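Local atomic coordinates of probable M18-family aminopeptidase 1 (Thermotoga maritima, PDB entry 2GLF), a protein that probably acts as a metal-dependent aminopeptidase of the M18 family, removing residues from the N-terminal end of peptides. Residues L132-G136 with I148-D152. Residues are numbered along the deposited sequence; the frame is centred on the assembly and turned at random.
Sequences LEIHG and IHIGD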
ATOM      1  N   LEU A 132      -9.807   9.805  40.083  1.00  9.56           N
ATOM      2  CA  LEU A 132      -8.417   9.902  40.512  1.00  9.56           C
ATOM      3  C   LEU A 132      -8.256  10.621  41.844  1.00  9.56           C
ATOM      4  O   LEU A 132      -9.118  11.387  42.258  1.00  9.56           O
ATOM      5  CB  LEU A 132      -7.567  10.660  39.475  1.00  6.14           C
ATOM      6  CG  LEU A 132      -7.290  10.225  38.030  1.00  6.14           C
ATOM      7  CD1 LEU A 132      -7.177   8.710  37.927  1.00  6.14           C
ATOM      8  CD2 LEU A 132      -8.385  10.750  37.150  1.00  6.14           C
ATOM      9  N   GLU A 133      -7.120  10.369  42.492  1.00 11.32           N
ATOM     10  CA  GLU A 133      -6.748  10.992  43.761  1.00 12.46           C
ATOM     11  C   GLU A 133      -5.424  11.739  43.565  1.00 13.06           C
ATOM     12  O   GLU A 133      -4.536  11.264  42.855  1.00 12.97           O
ATOM     13  CB  GLU A 133      -6.534   9.936  44.842  1.00 30.56           C
ATOM     14  CG  GLU A 133      -7.767   9.200  45.293  1.00 35.17           C
ATOM     15  CD  GLU A 133      -7.453   8.185  46.379  1.00 40.85           C
ATOM     16  OE1 GLU A 133      -6.806   8.566  47.377  1.00 42.57           O
ATOM     17  OE2 GLU A 133      -7.853   7.009  46.241  1.00 43.88           O
ATOM     18  N   ILE A 134      -5.291  12.905  44.182  1.00 10.71           N
ATOM     19  CA  ILE A 134      -4.045  13.668  44.096  1.00 11.66           C
ATOM     20  C   ILE A 134      -3.245  13.382  45.369  1.00 10.97           C
ATOM     21  O   ILE A 134      -3.808  13.336  46.454  1.00 10.43           O
ATOM     22  CB  ILE A 134      -4.308  15.182  44.016  1.00 25.34           C
ATOM     23  CG1 ILE A 134      -4.726  15.570  42.608  1.00 25.91           C
ATOM     24  CG2 ILE A 134      -3.068  15.950  44.384  1.00 26.85           C
ATOM     25  CD1 ILE A 134      -5.074  17.041  42.495  1.00 31.34           C
ATOM     26  N   HIS A 135      -1.939  13.187  45.234  1.00 28.63           N
ATOM     27  CA  HIS A 135      -1.082  12.908  46.388  1.00 28.61           C
ATOM     28  C   HIS A 135       0.327  13.453  46.188  1.00 28.85           C
ATOM     29  O   HIS A 135       0.902  13.324  45.109  1.00 28.80           O
ATOM     30  CB  HIS A 135      -0.994  11.403  46.635  1.00 13.78           C
ATOM     31  CG  HIS A 135      -2.212  10.819  47.278  1.00 13.43           C
ATOM     32  ND1 HIS A 135      -2.624  11.172  48.543  1.00 13.43           N
ATOM     33  CD2 HIS A 135      -3.091   9.887  46.843  1.00 13.76           C
ATOM     34  CE1 HIS A 135      -3.706  10.484  48.862  1.00 13.43           C
ATOM     35  NE2 HIS A 135      -4.010   9.697  47.847  1.00 14.07           N
ATOM     36  N   GLY A 136       0.890  14.060  47.225  1.00 20.51           N
ATOM     37  CA  GLY A 136       2.233  14.581  47.082  1.00 20.26           C
ATOM     38  C   GLY A 136       2.641  15.610  48.114  1.00 20.60           C
ATOM     39  O   GLY A 136       2.196  15.573  49.260  1.00 21.17           O
ATOM     40  N   ILE A 148      -0.203  17.080  50.512  1.00 31.84           N
ATOM     41  CA  ILE A 148      -1.427  17.089  49.724  1.00 29.74           C
ATOM     42  C   ILE A 148      -2.044  15.697  49.596  1.00 28.16           C
ATOM     43  O   ILE A 148      -1.385  14.748  49.166  1.00 27.52           O
ATOM     44  CB  ILE A 148      -1.166  17.651  48.302  1.00 21.86           C
ATOM     45  CG1 ILE A 148      -0.754  19.120  48.393  1.00 21.58           C
ATOM     46  CG2 ILE A 148      -2.426  17.541  47.443  1.00 21.48           C
ATOM     47  CD1 ILE A 148      -1.811  19.999  49.002  1.00 19.40           C
ATOM     48  N   HIS A 149      -3.314  15.594  49.979  1.00 16.08           N
ATOM     49  CA  HIS A 149      -4.063  14.345  49.900  1.00 15.83           C
ATOM     50  C   HIS A 149      -5.521  14.657  49.607  1.00 16.06           C
ATOM     51  O   HIS A 149      -6.332  14.800  50.515  1.00 17.22           O
ATOM     52  CB  HIS A 149      -3.947  13.577  51.209  1.00 16.20           C
ATOM     53  CG  HIS A 149      -2.540  13.232  51.572  1.00 17.01           C
ATOM     54  ND1 HIS A 149      -1.807  12.285  50.889  1.00 17.44           N
ATOM     55  CD2 HIS A 149      -1.718  13.729  52.524  1.00 16.37           C
ATOM     56  CE1 HIS A 149      -0.594  12.215  51.405  1.00 16.05           C
ATOM     57  NE2 HIS A 149      -0.514  13.080  52.398  1.00 18.46           N
ATOM     58  N   ILE A 150      -5.847  14.775  48.326  1.00 12.16           N
ATOM     59  CA  ILE A 150      -7.207  15.074  47.915  1.00 12.16           C
ATOM     60  C   ILE A 150      -7.772  13.907  47.122  1.00 12.16           C
ATOM     61  O   ILE A 150      -7.137  13.428  46.189  1.00 12.16           O
ATOM     62  CB  ILE A 150      -7.244  16.325  47.052  1.00 12.20           C
ATOM     63  CG1 ILE A 150      -6.419  17.427  47.724  1.00 11.98           C
ATOM     64  CG2 ILE A 150      -8.682  16.775  46.864  1.00 11.98           C
ATOM     65  CD1 ILE A 150      -6.357  18.712  46.946  1.00 11.98           C
ATOM     66  N   GLY A 151      -8.968  13.460  47.502  1.00 19.01           N
ATOM     67  CA  GLY A 151      -9.616  12.334  46.847  1.00 20.97           C
ATOM     68  C   GLY A 151      -9.476  11.142  47.768  1.00 22.42           C
ATOM     69  O   GLY A 151     -10.091  10.087  47.582  1.00 22.87           O
ATOM     70  N   ASP A 152      -8.645  11.353  48.785  1.00 22.22           N
ATOM     71  CA  ASP A 152      -8.315  10.373  49.813  1.00 22.89           C
ATOM     72  C   ASP A 152      -9.539   9.904  50.610  1.00 23.03           C
ATOM     73  O   ASP A 152      -9.893   8.723  50.610  1.00 21.86           O
ATOM     74  CB  ASP A 152      -7.303  11.011  50.762  1.00 47.26           C
ATOM     75  CG  ASP A 152      -6.285  10.034  51.269  1.00 50.48           C
ATOM     76  OD1 ASP A 152      -5.404  10.459  52.047  1.00 55.88           O
ATOM     77  OD2 ASP A 152      -6.359   8.847  50.891  1.00 56.00           O
TER
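Residues 132-136 and 148-152 form part of a β-hairpin in which strand 145-150 is the outermost strand, within the chain, of a six-stranded antiparallel sheet, away from the manganese sites. The two strand segments run at 171° to each other, their axes 4.7 Å apart at closest approach.

Four main-chain hydrogen bonds join them in two reciprocal pairs. I134 N donates to I150 O (2.8 Å) and I150 N to I134 O (3.1 Å); G136 N donates to I148 O and I148 N to G136 O, both at 3.1 Å. Between these lies the non-hydrogen-bonded pair H135-H149, where H135 CA also makes a CA-H...O contact with I148 O (3.3 Å). Pairing stops at G151, whose positive phi suits glycine; a side chain there would run into E133 and the carbonyl of L132.

Apolar side chains occupy one face: I134 CG2 touches I148 CG2 at 3.5 Å, and I134 packs beside I150 as well. Y213 of helix 200-213 covers I148 and I150, while M238 of a second subunit also packs on I150.

The opposite face carries H135 and H149, on which M35 of helix 33-45 packs; beside it, at the strand end, E133 OE1 and D152 OD2 bring like charges to 3.6 Å, but E133 forms a salt bridge with K31, which also makes a long, weak ion pair with D152. H135 NE2 donates to E133 OE1 (3.1 Å), and the two imidazoles meet rim to rim, their planes at 55°, through a hydrogen bond of 2.7 Å between H135 ND1 and H149 ND1.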